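Local coordinates for protein A197 (Sulfolobus turreted icosahedral virus, PDB 2C0N) that is probably a viral glycosyltransferase of the GT-A fold, transferring a sugar from an activated donor to an acceptor, at residues R177-L180 / L186-Q189; G87-K92 / G96-R101; V39-A44 / F59-V64; I18-K23 / V64-I69. All coordinates share one frame; numbering follows the deposited sequence.

In the fold
Contacts 3 and 4 lie in the interior of the GT-A domain, where helices 37-50 and 15-23 pack against the chain running through strands 56-60 and 64-66; they share V64, and L60 of contact 3 touches P66 and F20 of contact 4. Contact 4 is wholly apolar, whereas contact 3 carries a buried arginine beside the probable metal-binding motif. Contact 2, also buried, folds the chain back after strand 84-88 with aromatic rings and a serine; its K92 NZ makes a salt bridge to D63 OD2 of contact 3. Contact 1 is a surface hairpin on the edge of the same sheet, chiefly leucines and backbone bonds, touching contact 2 through L180.

Contact 1: R177-L180 / L186-Q189; sequences RLAL and LILQ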
loop_
_atom_site.group_PDB
_atom_site.type_symbol
_atom_site.label_atom_id
_atom_site.label_comp_id
_atom_site.label_asym_id
_atom_site.label_seq_id
_atom_site.Cartn_x
_atom_site.Cartn_y
_atom_site.Cartn_z
ATOM N N ARG A 177 12.531 -4.922 -0.480
ATOM C CA ARG A 177 12.909 -5.843 0.603
ATOM C C ARG A 177 14.201 -5.480 1.336
ATOM O O ARG A 177 14.331 -5.777 2.548
ATOM C CB ARG A 177 13.086 -7.272 0.035
ATOM C CG ARG A 177 11.826 -7.910 -0.434
ATOM C CD ARG A 177 12.070 -9.089 -1.459
ATOM N NE ARG A 177 12.604 -8.487 -2.641
ATOM C CZ ARG A 177 11.914 -7.934 -3.610
ATOM N NH1 ARG A 177 10.561 -7.989 -3.672
ATOM N NH2 ARG A 177 12.591 -7.343 -4.579
ATOM N N LEU A 178 15.156 -4.918 0.597
ATOM C CA LEU A 178 16.460 -4.595 1.148
ATOM C C LEU A 178 16.525 -3.138 1.560
ATOM O O LEU A 178 16.153 -2.248 0.793
ATOM C CB LEU A 178 17.527 -4.875 0.117
ATOM C CG LEU A 178 17.910 -6.329 -0.096
ATOM C CD1 LEU A 178 18.722 -6.508 -1.363
ATOM C CD2 LEU A 178 18.732 -6.891 1.127
ATOM N N ALA A 179 17.025 -2.916 2.765
ATOM C CA ALA A 179 17.126 -1.583 3.325
ATOM C C ALA A 179 18.427 -1.334 4.060
ATOM O O ALA A 179 19.093 -2.241 4.598
ATOM C CB ALA A 179 15.992 -1.347 4.271
ATOM N N LEU A 180 18.774 -0.060 4.084
ATOM C CA LEU A 180 19.833 0.443 4.960
ATOM C C LEU A 180 19.257 0.684 6.316
ATOM O O LEU A 180 18.317 1.439 6.468
ATOM C CB LEU A 180 20.393 1.759 4.430
ATOM C CG LEU A 180 21.312 1.674 3.228
ATOM C CD1 LEU A 180 21.651 3.097 2.814
ATOM C CD2 LEU A 180 22.531 0.836 3.582
ATOM N N LEU A 186 22.944 -3.511 5.962
ATOM C CA LEU A 186 21.828 -3.834 5.076
ATOM C C LEU A 186 20.945 -4.895 5.736
ATOM O O LEU A 186 21.464 -5.881 6.264
ATOM C CB LEU A 186 22.411 -4.375 3.788
ATOM C CG LEU A 186 21.693 -4.288 2.462
ATOM C CD1 LEU A 186 21.358 -2.840 2.104
ATOM C CD2 LEU A 186 22.651 -4.924 1.433
ATOM N N ILE A 187 19.641 -4.707 5.710
ATOM C CA ILE A 187 18.711 -5.681 6.292
ATOM C C ILE A 187 17.741 -6.077 5.209
ATOM O O ILE A 187 17.642 -5.403 4.201
ATOM C CB ILE A 187 17.977 -5.123 7.537
ATOM C CG1 ILE A 187 17.122 -3.901 7.220
ATOM C CG2 ILE A 187 18.987 -4.849 8.599
ATOM C CD1 ILE A 187 15.732 -4.228 6.718
ATOM N N LEU A 188 17.058 -7.191 5.412
ATOM C CA LEU A 188 16.086 -7.712 4.462
ATOM C C LEU A 188 14.766 -7.976 5.201
ATOM O O LEU A 188 14.756 -8.679 6.191
ATOM C CB LEU A 188 16.652 -8.980 3.862
ATOM C CG LEU A 188 16.105 -9.553 2.557
ATOM C CD1 LEU A 188 17.065 -10.565 2.010
ATOM C CD2 LEU A 188 14.849 -10.267 2.896
ATOM N N GLN A 189 13.674 -7.439 4.682
ATOM C CA GLN A 189 12.353 -7.631 5.227
ATOM C C GLN A 189 11.476 -8.198 4.132
ATOM O O GLN A 189 11.146 -7.497 3.194
ATOM C CB GLN A 189 11.820 -6.280 5.742
ATOM C CG GLN A 189 10.423 -6.347 6.293
ATOM C CD GLN A 189 10.206 -7.449 7.273
ATOM O OE1 GLN A 189 9.713 -8.546 6.922
ATOM N NE2 GLN A 189 10.534 -7.179 8.532
#
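L178 meets two leucines of the opposing strand on one face of the ribbon. Its CD2 sits 4.0 Å from L188 CG and also approaches L186 CG, so a single methyl is set between two branched neighbours as the L178 and L188 side chains cross obliquely. Further along, L180 CD2 comes against L186 CD1 at 4.1 Å. L186 has CG anti to its backbone N (chi1 -154°), which turns CD1 back over the partner strand until it rests 3.4 Å from A179 O. The other face carries A179 and I187. There the isoleucine's CG1 lies between the backbone N and the carbonyl carbon, and CD1 folds in to 3.8 Å from A179 CB. The small alanine suits this spot because its methyl also touches Y171 and F173 of strand 162-173.

Strands 178-180 and 186-188 form an antiparallel beta hairpin that extends the main sheet of the GT-A domain, with strand 178-180 also paired to strand 162-173. A179 and I187 are its hydrogen-bonded pair: A179 N gives its hydrogen to I187 O at 2.9 Å, and I187 N returns one to A179 O at 2.8 Å. Beyond them Q189 N binds R177 O, again at 2.8 Å. The long arginine chain runs its CB and CG past Q189 O, then bends away from the hairpin, where NH1 bonds to the carbonyl oxygen of M10 in the second subunit, while Q189 OE1 accepts from the backbone N of D191.

Contact 2: G87-K92 / G96-R101; sequences GYYYLK and GYSVYR
S98 holds OG between its backbone N and carbonyl carbon (chi1 54°), and Y89 places its ring in the same way (chi1 59°), which brings the hydroxyl to the opposing backbone and the ring over S98 CB. The chain here leaves strand 84-88 of the GT-A sheet and doubles back in a loop closed by a single backbone bridge, Y90 with Y97. S98 OG donates to G87 O at 2.9 Å, on a lone pair in the carbonyl plane, and accepts from Y89 N at 3.1 Å. Serine suits the place because one small hydroxyl serves both groups, while its CB lies over the centre of the Y89 ring in a CH-pi contact. Two backbone bonds complete the closure: S98 N to Y89 O, and L91 N to G96 O at 2.8 Å. At G96 the backbone takes a phi of 147°, a shape that a residue with a CB could hardly adopt.

Y88, Y90 and Y97 form an aromatic cluster. Y90 presents its edge to the face of Y97 in a T-shaped pair, centroids 4.9 Å apart, and Y88 does likewise with more offset. Two of the hydroxyls have hydrogen-bond partners beyond the loop, Y88 OH with F109 O and Y97 OH with P182 O. Both V99 methyls lie on the same side of the Y88 ring, CG1 over the face and CG2 nearer the rim, 3.4 Å from Y88 CE1.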
loop_
_atom_site.group_PDB
_atom_site.type_symbol
_atom_site.label_atom_id
_atom_site.label_comp_id
_atom_site.label_asym_id
_atom_site.label_seq_id
_atom_site.Cartn_x
_atom_site.Cartn_y
_atom_site.Cartn_z
ATOM N N GLY A 87 13.775 12.830 12.288
ATOM C CA GLY A 87 14.213 11.472 12.535
ATOM C C GLY A 87 15.392 11.040 11.661
ATOM O O GLY A 87 15.751 11.664 10.625
ATOM N N TYR A 88 15.969 9.927 12.053
ATOM C CA TYR A 88 17.162 9.426 11.412
ATOM C C TYR A 88 16.961 8.243 10.548
ATOM O O TYR A 88 16.374 7.259 10.967
ATOM C CB TYR A 88 18.177 9.009 12.478
ATOM C CG TYR A 88 18.922 10.152 13.101
ATOM C CD1 TYR A 88 20.128 10.626 12.539
ATOM C CD2 TYR A 88 18.461 10.743 14.244
ATOM C CE1 TYR A 88 20.820 11.661 13.093
ATOM C CE2 TYR A 88 19.166 11.778 14.840
ATOM C CZ TYR A 88 20.338 12.245 14.255
ATOM O OH TYR A 88 21.050 13.248 14.845
ATOM N N TYR A 89 17.495 8.341 9.342
ATOM C CA TYR A 89 17.767 7.205 8.477
ATOM C C TYR A 89 19.051 7.504 7.682
ATOM O O TYR A 89 19.465 8.662 7.535
ATOM C CB TYR A 89 16.578 6.929 7.573
ATOM C CG TYR A 89 16.191 8.087 6.691
ATOM C CD1 TYR A 89 15.265 9.026 7.118
ATOM C CD2 TYR A 89 16.727 8.223 5.417
ATOM C CE1 TYR A 89 14.919 10.099 6.322
ATOM C CE2 TYR A 89 16.368 9.314 4.599
ATOM C CZ TYR A 89 15.454 10.227 5.079
ATOM O OH TYR A 89 15.080 11.303 4.336
ATOM N N TYR A 90 19.709 6.443 7.230
ATOM C CA TYR A 90 20.924 6.571 6.437
ATOM C C TYR A 90 20.570 6.828 4.985
ATOM O O TYR A 90 19.773 6.098 4.384
ATOM C CB TYR A 90 21.806 5.318 6.527
ATOM C CG TYR A 90 23.244 5.701 6.383
ATOM C CD1 TYR A 90 23.934 6.177 7.482
ATOM C CD2 TYR A 90 23.914 5.653 5.136
ATOM C CE1 TYR A 90 25.246 6.599 7.389
ATOM C CE2 TYR A 90 25.269 6.082 5.039
ATOM C CZ TYR A 90 25.913 6.535 6.187
ATOM O OH TYR A 90 27.232 6.958 6.195
ATOM N N LEU A 91 21.210 7.833 4.412
ATOM C CA LEU A 91 20.916 8.245 3.039
ATOM C C LEU A 91 21.381 7.214 2.018
ATOM O O LEU A 91 22.466 6.608 2.147
ATOM C CB LEU A 91 21.536 9.620 2.760
ATOM C CG LEU A 91 21.069 10.820 3.615
ATOM C CD1 LEU A 91 21.900 12.061 3.391
ATOM C CD2 LEU A 91 19.605 11.151 3.342
ATOM N N LYS A 92 20.564 7.048 0.967
ATOM C CA LYS A 92 20.882 6.162 -0.161
ATOM C C LYS A 92 21.932 6.769 -1.080
ATOM O O LYS A 92 22.453 6.083 -1.970
ATOM C CB LYS A 92 19.618 5.794 -0.970
ATOM C CG LYS A 92 18.847 4.611 -0.385
ATOM C CD LYS A 92 17.731 4.099 -1.229
ATOM C CE LYS A 92 16.590 5.009 -1.372
ATOM N NZ LYS A 92 15.475 4.341 -2.086
ATOM N N GLY A 96 25.714 10.063 4.449
ATOM C CA GLY A 96 25.568 10.133 5.902
ATOM C C GLY A 96 24.098 9.948 6.258
ATOM O O GLY A 96 23.324 9.365 5.478
ATOM N N TYR A 97 23.733 10.419 7.449
ATOM C CA TYR A 97 22.362 10.410 7.937
ATOM C C TYR A 97 21.559 11.565 7.432
ATOM O O TYR A 97 22.101 12.544 6.955
ATOM C CB TYR A 97 22.336 10.420 9.447
ATOM C CG TYR A 97 22.796 9.121 10.029
ATOM C CD1 TYR A 97 24.120 8.945 10.435
ATOM C CD2 TYR A 97 21.917 8.074 10.189
ATOM C CE1 TYR A 97 24.544 7.738 10.986
ATOM C CE2 TYR A 97 22.325 6.866 10.725
ATOM C CZ TYR A 97 23.633 6.692 11.116
ATOM O OH TYR A 97 24.036 5.487 11.669
ATOM N N SER A 98 20.245 11.411 7.557
ATOM C CA SER A 98 19.251 12.364 7.048
ATOM C C SER A 98 19.134 13.710 7.758
ATOM O O SER A 98 18.166 14.413 7.514
ATOM C CB SER A 98 17.892 11.713 7.160
ATOM O OG SER A 98 17.678 11.278 8.507
ATOM N N VAL A 99 20.054 14.066 8.645
ATOM C CA VAL A 99 19.994 15.355 9.316
ATOM C C VAL A 99 21.329 16.021 9.125
ATOM O O VAL A 99 22.338 15.347 8.959
ATOM C CB VAL A 99 19.676 15.242 10.832
ATOM C CG1 VAL A 99 18.443 14.384 11.068
ATOM C CG2 VAL A 99 20.831 14.687 11.574
ATOM N N TYR A 100 21.337 17.342 9.126
ATOM C CA TYR A 100 22.602 18.074 8.949
ATOM C C TYR A 100 22.750 19.295 9.823
ATOM O O TYR A 100 21.765 19.943 10.188
ATOM C CB TYR A 100 22.793 18.466 7.497
ATOM C CG TYR A 100 21.747 19.412 6.966
ATOM C CD1 TYR A 100 21.870 20.796 7.142
ATOM C CD2 TYR A 100 20.641 18.935 6.259
ATOM C CE1 TYR A 100 20.922 21.659 6.642
ATOM C CE2 TYR A 100 19.690 19.802 5.758
ATOM C CZ TYR A 100 19.836 21.153 5.948
ATOM O OH TYR A 100 18.891 22.039 5.445
ATOM N N ARG A 101 24.004 19.579 10.177
ATOM C CA ARG A 101 24.391 20.891 10.690
ATOM C C ARG A 101 25.249 21.522 9.600
ATOM O O ARG A 101 24.706 22.156 8.701
ATOM C CB ARG A 101 25.079 20.777 12.039
ATOM C CG ARG A 101 24.103 20.302 13.108
ATOM C CD ARG A 101 24.752 20.041 14.429
ATOM N NE ARG A 101 25.625 18.887 14.373
ATOM C CZ ARG A 101 26.354 18.429 15.388
ATOM N NH1 ARG A 101 26.327 19.044 16.573
ATOM N NH2 ARG A 101 27.112 17.349 15.212
#

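Contact 3: V39-A44 / F59-V64; sequences VQREIA and FLDEDV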
loop_
_atom_site.group_PDB
_atom_site.type_symbol
_atom_site.label_atom_id
_atom_site.label_comp_id
_atom_site.label_asym_id
_atom_site.label_seq_id
_atom_site.Cartn_x
_atom_site.Cartn_y
_atom_site.Cartn_z
ATOM N N VAL A 39 6.392 19.739 -5.554
ATOM C CA VAL A 39 4.989 19.993 -5.840
ATOM C C VAL A 39 4.126 19.143 -4.925
ATOM O O VAL A 39 3.115 19.603 -4.399
ATOM C CB VAL A 39 4.645 19.662 -7.306
ATOM C CG1 VAL A 39 3.154 19.864 -7.557
ATOM C CG2 VAL A 39 5.499 20.492 -8.285
ATOM N N GLN A 40 4.514 17.894 -4.707
ATOM C CA GLN A 40 3.768 17.051 -3.747
ATOM C C GLN A 40 3.812 17.623 -2.341
ATOM O O GLN A 40 2.812 17.602 -1.620
ATOM C CB GLN A 40 4.325 15.624 -3.730
ATOM C CG GLN A 40 4.220 14.892 -5.043
ATOM C CD GLN A 40 4.944 13.569 -5.009
ATOM O OE1 GLN A 40 6.149 13.525 -4.838
ATOM N NE2 GLN A 40 4.208 12.487 -5.188
ATOM N N ARG A 41 4.960 18.138 -1.913
ATOM C CA ARG A 41 5.052 18.704 -0.568
ATOM C C ARG A 41 4.217 19.967 -0.410
ATOM O O ARG A 41 3.633 20.208 0.636
ATOM C CB ARG A 41 6.499 18.974 -0.168
ATOM C CG ARG A 41 7.360 17.768 -0.190
ATOM C CD ARG A 41 8.607 17.977 0.592
ATOM N NE ARG A 41 9.596 16.932 0.353
ATOM C CZ ARG A 41 9.539 15.715 0.865
ATOM N NH1 ARG A 41 8.519 15.359 1.621
ATOM N NH2 ARG A 41 10.493 14.831 0.599
ATOM N N GLU A 42 4.121 20.771 -1.450
ATOM C CA GLU A 42 3.249 21.934 -1.384
ATOM C C GLU A 42 1.777 21.552 -1.307
ATOM O O GLU A 42 1.017 22.171 -0.604
ATOM C CB GLU A 42 3.471 22.833 -2.589
ATOM C CG GLU A 42 2.983 24.251 -2.381
ATOM C CD GLU A 42 3.848 24.994 -1.426
ATOM O OE1 GLU A 42 5.058 25.069 -1.665
ATOM O OE2 GLU A 42 3.334 25.450 -0.398
ATOM N N ILE A 43 1.356 20.576 -2.104
ATOM C CA ILE A 43 -0.001 20.046 -2.029
ATOM C C ILE A 43 -0.280 19.564 -0.614
ATOM O O ILE A 43 -1.329 19.866 -0.042
ATOM C CB ILE A 43 -0.166 18.880 -3.024
ATOM C CG1 ILE A 43 -0.207 19.419 -4.450
ATOM C CG2 ILE A 43 -1.443 18.040 -2.735
ATOM C CD1 ILE A 43 -0.036 18.376 -5.491
ATOM N N ALA A 44 0.668 18.822 -0.044
ATOM C CA ALA A 44 0.541 18.320 1.344
ATOM C C ALA A 44 0.277 19.462 2.322
ATOM O O ALA A 44 -0.672 19.383 3.086
ATOM C CB ALA A 44 1.764 17.585 1.759
ATOM N N PHE A 59 6.054 14.427 7.358
ATOM C CA PHE A 59 6.487 13.906 6.039
ATOM C C PHE A 59 7.272 12.617 6.237
ATOM O O PHE A 59 8.195 12.570 7.080
ATOM C CB PHE A 59 7.408 14.911 5.358
ATOM C CG PHE A 59 6.690 16.026 4.685
ATOM C CD1 PHE A 59 5.745 15.772 3.722
ATOM C CD2 PHE A 59 7.014 17.336 4.973
ATOM C CE1 PHE A 59 5.110 16.804 3.042
ATOM C CE2 PHE A 59 6.349 18.371 4.301
ATOM C CZ PHE A 59 5.416 18.092 3.357
ATOM N N LEU A 60 6.899 11.602 5.470
ATOM C CA LEU A 60 7.536 10.310 5.451
ATOM C C LEU A 60 7.674 9.881 4.024
ATOM O O LEU A 60 6.664 9.719 3.344
ATOM C CB LEU A 60 6.711 9.283 6.248
ATOM C CG LEU A 60 7.333 7.904 6.503
ATOM C CD1 LEU A 60 8.566 8.019 7.322
ATOM C CD2 LEU A 60 6.312 7.028 7.213
ATOM N N ASP A 61 8.931 9.774 3.544
ATOM C CA ASP A 61 9.190 9.336 2.176
ATOM C C ASP A 61 8.714 7.902 2.082
ATOM O O ASP A 61 8.748 7.154 3.065
ATOM C CB ASP A 61 10.668 9.425 1.832
ATOM C CG ASP A 61 11.114 10.834 1.483
ATOM O OD1 ASP A 61 10.271 11.740 1.267
ATOM O OD2 ASP A 61 12.333 11.007 1.418
ATOM N N GLU A 62 8.219 7.530 0.911
ATOM C CA GLU A 62 7.661 6.191 0.712
ATOM C C GLU A 62 8.705 5.063 0.892
ATOM O O GLU A 62 8.354 3.900 1.056
ATOM C CB GLU A 62 6.994 6.119 -0.647
ATOM C CG GLU A 62 6.382 4.772 -1.015
ATOM C CD GLU A 62 7.366 3.802 -1.652
ATOM O OE1 GLU A 62 8.388 4.277 -2.211
ATOM O OE2 GLU A 62 7.143 2.563 -1.585
ATOM N N ASP A 63 9.992 5.399 0.828
ATOM C CA ASP A 63 11.033 4.403 1.095
ATOM C C ASP A 63 11.639 4.494 2.501
ATOM O O ASP A 63 12.661 3.894 2.772
ATOM C CB ASP A 63 12.136 4.440 0.016
ATOM C CG ASP A 63 12.709 5.807 -0.227
ATOM O OD1 ASP A 63 12.381 6.729 0.536
ATOM O OD2 ASP A 63 13.501 5.945 -1.239
ATOM N N VAL A 64 10.999 5.242 3.385
ATOM C CA VAL A 64 11.461 5.369 4.756
ATOM C C VAL A 64 10.432 4.712 5.694
ATOM O O VAL A 64 9.258 5.053 5.663
ATOM C CB VAL A 64 11.702 6.863 5.107
ATOM C CG1 VAL A 64 12.031 7.021 6.594
ATOM C CG2 VAL A 64 12.808 7.465 4.234
HETATM O O HOH W 1 8.415 13.009 2.849
#
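The Asp-Glu-Asp sequence D61 to D63, just after strand 56-60, fits the DXD motif with which many GT-A enzymes bind a metal ion and the sugar nucleotide, and R41 of helix 37-50 reaches across to its first residue, D61, and to F59 on the strand. The helix belongs to the crossover between parallel strands 28-31 and 56-60. From CG to NE the arginine chain is extended, and its guanidinium ends over F59. NH1 lies 3.5 Å from F59 CD1, above the ring and offset toward its rim, while the guanidinium and ring planes stand 78° apart; the charge thus meets the ring in a cation-pi contact without stacking flat. The F59 ring points at the helix, where A44 CB touches CE1 at 3.7 Å; a small residue leaves room for the phenyl group.

Beyond the ring, R41 NH2 forms a salt bridge with D61 OD1 at 3.2 Å, nearly in the guanidinium plane and on the syn lone pair of that oxygen. One water joins the same groups, accepting from NH1 and donating to D61 OD1, each at 2.7 Å. R41 NE pairs with E150. Gripped on several N-H groups, the buried guanidinium should be fixed in rotation and, as a second-shell group, is well placed to orient the D61 carboxylate at the presumed donor-binding site.

Contact 4: I18-K23 / V64-I69; sequences IDFLVK and VVPIEI
The phenyl ring of F20 carries the pyrrolidine of P66 on one face and meets I69 at its edge. P66 CD stands over the centre of the ring, 3.8 Å from the centroid and only 4° off the normal, placing its C-H groups against the pi cloud in a CH-pi contact. The proline extends toward the outer rim as well, where P66 CB is 3.7 Å from F20 CE1. At the far end, F20 CZ meets I69 CD1 at 3.8 Å, near the ring plane. F20 has CG anti to its backbone N (chi1 164°), which sends the ring from the helix across to the other segment, while nearer the helix its CB touches V65 CG1 at 4.0 Å.

Phenylalanine offers a broad face for the proline and a reach long enough to touch I69. Proline, which has no N-H to give, is tolerated here because its neighbours V65 and I67 make backbone bonds to strand 162-173, at Y171 and K169. After it the chain turns a corner at I67, and I69 returns toward the helix. No hydrogen bond crosses this interface; F120 against P66 and F122 against I69 continue the apolar layer. Helix 15-23 packed by an aromatic side chain onto strand 64-66 is the helix-on-sheet layering of an alpha/beta domain such as the GT-A fold.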
loop_
_atom_site.group_PDB
_atom_site.type_symbol
_atom_site.label_atom_id
_atom_site.label_comp_id
_atom_site.label_asym_id
_atom_site.label_seq_id
_atom_site.Cartn_x
_atom_site.Cartn_y
_atom_site.Cartn_z
ATOM N N ILE A 18 3.522 -0.294 4.154
ATOM C CA ILE A 18 2.144 -0.675 4.407
ATOM C C ILE A 18 2.014 -1.282 5.778
ATOM O O ILE A 18 1.076 -0.955 6.535
ATOM C CB ILE A 18 1.633 -1.614 3.347
ATOM C CG1 ILE A 18 1.653 -0.900 2.014
ATOM C CG2 ILE A 18 0.175 -2.073 3.633
ATOM C CD1 ILE A 18 1.290 -1.802 0.904
ATOM N N ASP A 19 2.951 -2.162 6.125
ATOM C CA ASP A 19 2.911 -2.819 7.445
ATOM C C ASP A 19 3.029 -1.836 8.596
ATOM O O ASP A 19 2.275 -1.925 9.583
ATOM C CB ASP A 19 3.992 -3.891 7.530
ATOM C CG ASP A 19 3.654 -4.973 8.516
ATOM O OD1 ASP A 19 2.452 -5.349 8.650
ATOM O OD2 ASP A 19 4.598 -5.421 9.179
ATOM N N PHE A 20 3.950 -0.886 8.469
ATOM C CA PHE A 20 4.086 0.169 9.447
ATOM C C PHE A 20 2.767 0.953 9.572
ATOM O O PHE A 20 2.310 1.245 10.692
ATOM C CB PHE A 20 5.211 1.136 9.033
ATOM C CG PHE A 20 5.170 2.437 9.756
ATOM C CD1 PHE A 20 5.624 2.517 11.058
ATOM C CD2 PHE A 20 4.623 3.545 9.177
ATOM C CE1 PHE A 20 5.614 3.750 11.746
ATOM C CE2 PHE A 20 4.618 4.735 9.839
ATOM C CZ PHE A 20 5.088 4.832 11.122
ATOM N N LEU A 21 2.180 1.316 8.430
ATOM C CA LEU A 21 0.910 2.083 8.413
ATOM C C LEU A 21 -0.245 1.371 9.115
ATOM O O LEU A 21 -0.991 2.010 9.913
ATOM C CB LEU A 21 0.532 2.501 6.997
ATOM C CG LEU A 21 1.500 3.448 6.294
ATOM C CD1 LEU A 21 1.000 3.678 4.874
ATOM C CD2 LEU A 21 1.610 4.791 7.047
ATOM N N VAL A 22 -0.378 0.061 8.870
ATOM C CA VAL A 22 -1.444 -0.742 9.447
ATOM C C VAL A 22 -1.218 -0.974 10.945
ATOM O O VAL A 22 -2.102 -0.741 11.782
ATOM C CB VAL A 22 -1.556 -2.111 8.697
ATOM C CG1 VAL A 22 -2.497 -3.083 9.400
ATOM C CG2 VAL A 22 -2.014 -1.848 7.315
ATOM N N LYS A 23 -0.019 -1.433 11.267
ATOM C CA LYS A 23 0.301 -1.833 12.626
ATOM C C LYS A 23 0.194 -0.672 13.600
ATOM O O LYS A 23 -0.169 -0.881 14.764
ATOM C CB LYS A 23 1.694 -2.440 12.695
ATOM C CG LYS A 23 1.709 -3.890 12.320
ATOM C CD LYS A 23 3.109 -4.429 12.131
ATOM C CE LYS A 23 3.100 -5.952 12.183
ATOM N NZ LYS A 23 4.084 -6.579 11.283
ATOM N N VAL A 64 10.999 5.242 3.385
ATOM C CA VAL A 64 11.461 5.369 4.756
ATOM C C VAL A 64 10.432 4.712 5.694
ATOM O O VAL A 64 9.258 5.053 5.663
ATOM C CB VAL A 64 11.702 6.863 5.107
ATOM C CG1 VAL A 64 12.031 7.021 6.594
ATOM C CG2 VAL A 64 12.808 7.465 4.234
ATOM N N VAL A 65 10.878 3.741 6.498
ATOM C CA VAL A 65 9.993 2.958 7.342
ATOM C C VAL A 65 10.444 3.051 8.778
ATOM O O VAL A 65 11.458 2.464 9.153
ATOM C CB VAL A 65 9.943 1.462 6.924
ATOM C CG1 VAL A 65 8.988 0.686 7.830
ATOM C CG2 VAL A 65 9.493 1.336 5.508
ATOM N N PRO A 66 9.708 3.818 9.592
ATOM C CA PRO A 66 10.108 3.968 10.968
ATOM C C PRO A 66 10.176 2.685 11.752
ATOM O O PRO A 66 9.330 1.769 11.586
ATOM C CB PRO A 66 9.067 4.947 11.527
ATOM C CG PRO A 66 8.594 5.689 10.304
ATOM C CD PRO A 66 8.547 4.668 9.276
ATOM N N ILE A 67 11.197 2.611 12.600
ATOM C CA ILE A 67 11.357 1.480 13.494
ATOM C C ILE A 67 10.584 1.746 14.767
ATOM O O ILE A 67 9.847 0.882 15.255
ATOM C CB ILE A 67 12.793 1.281 13.934
ATOM C CG1 ILE A 67 13.667 0.913 12.745
ATOM C CG2 ILE A 67 12.815 0.219 14.981
ATOM C CD1 ILE A 67 15.151 0.689 13.136
ATOM N N GLU A 68 10.831 2.885 15.375
ATOM C CA GLU A 68 9.979 3.312 16.451
ATOM C C GLU A 68 9.862 4.806 16.367
ATOM O O GLU A 68 10.745 5.505 15.799
ATOM C CB GLU A 68 10.476 2.874 17.837
ATOM C CG GLU A 68 9.400 3.030 18.931
ATOM C CD GLU A 68 9.896 2.738 20.333
ATOM O OE1 GLU A 68 10.198 1.561 20.631
ATOM O OE2 GLU A 68 9.945 3.697 21.153
ATOM N N ILE A 69 8.708 5.262 16.832
ATOM C CA ILE A 69 8.413 6.659 16.981
ATOM C C ILE A 69 7.914 6.789 18.412
ATOM O O ILE A 69 6.924 6.160 18.772
ATOM C CB ILE A 69 7.311 7.140 16.021
ATOM C CG1 ILE A 69 7.769 6.988 14.559
ATOM C CG2 ILE A 69 6.947 8.613 16.299
ATOM C CD1 ILE A 69 6.687 7.251 13.506
#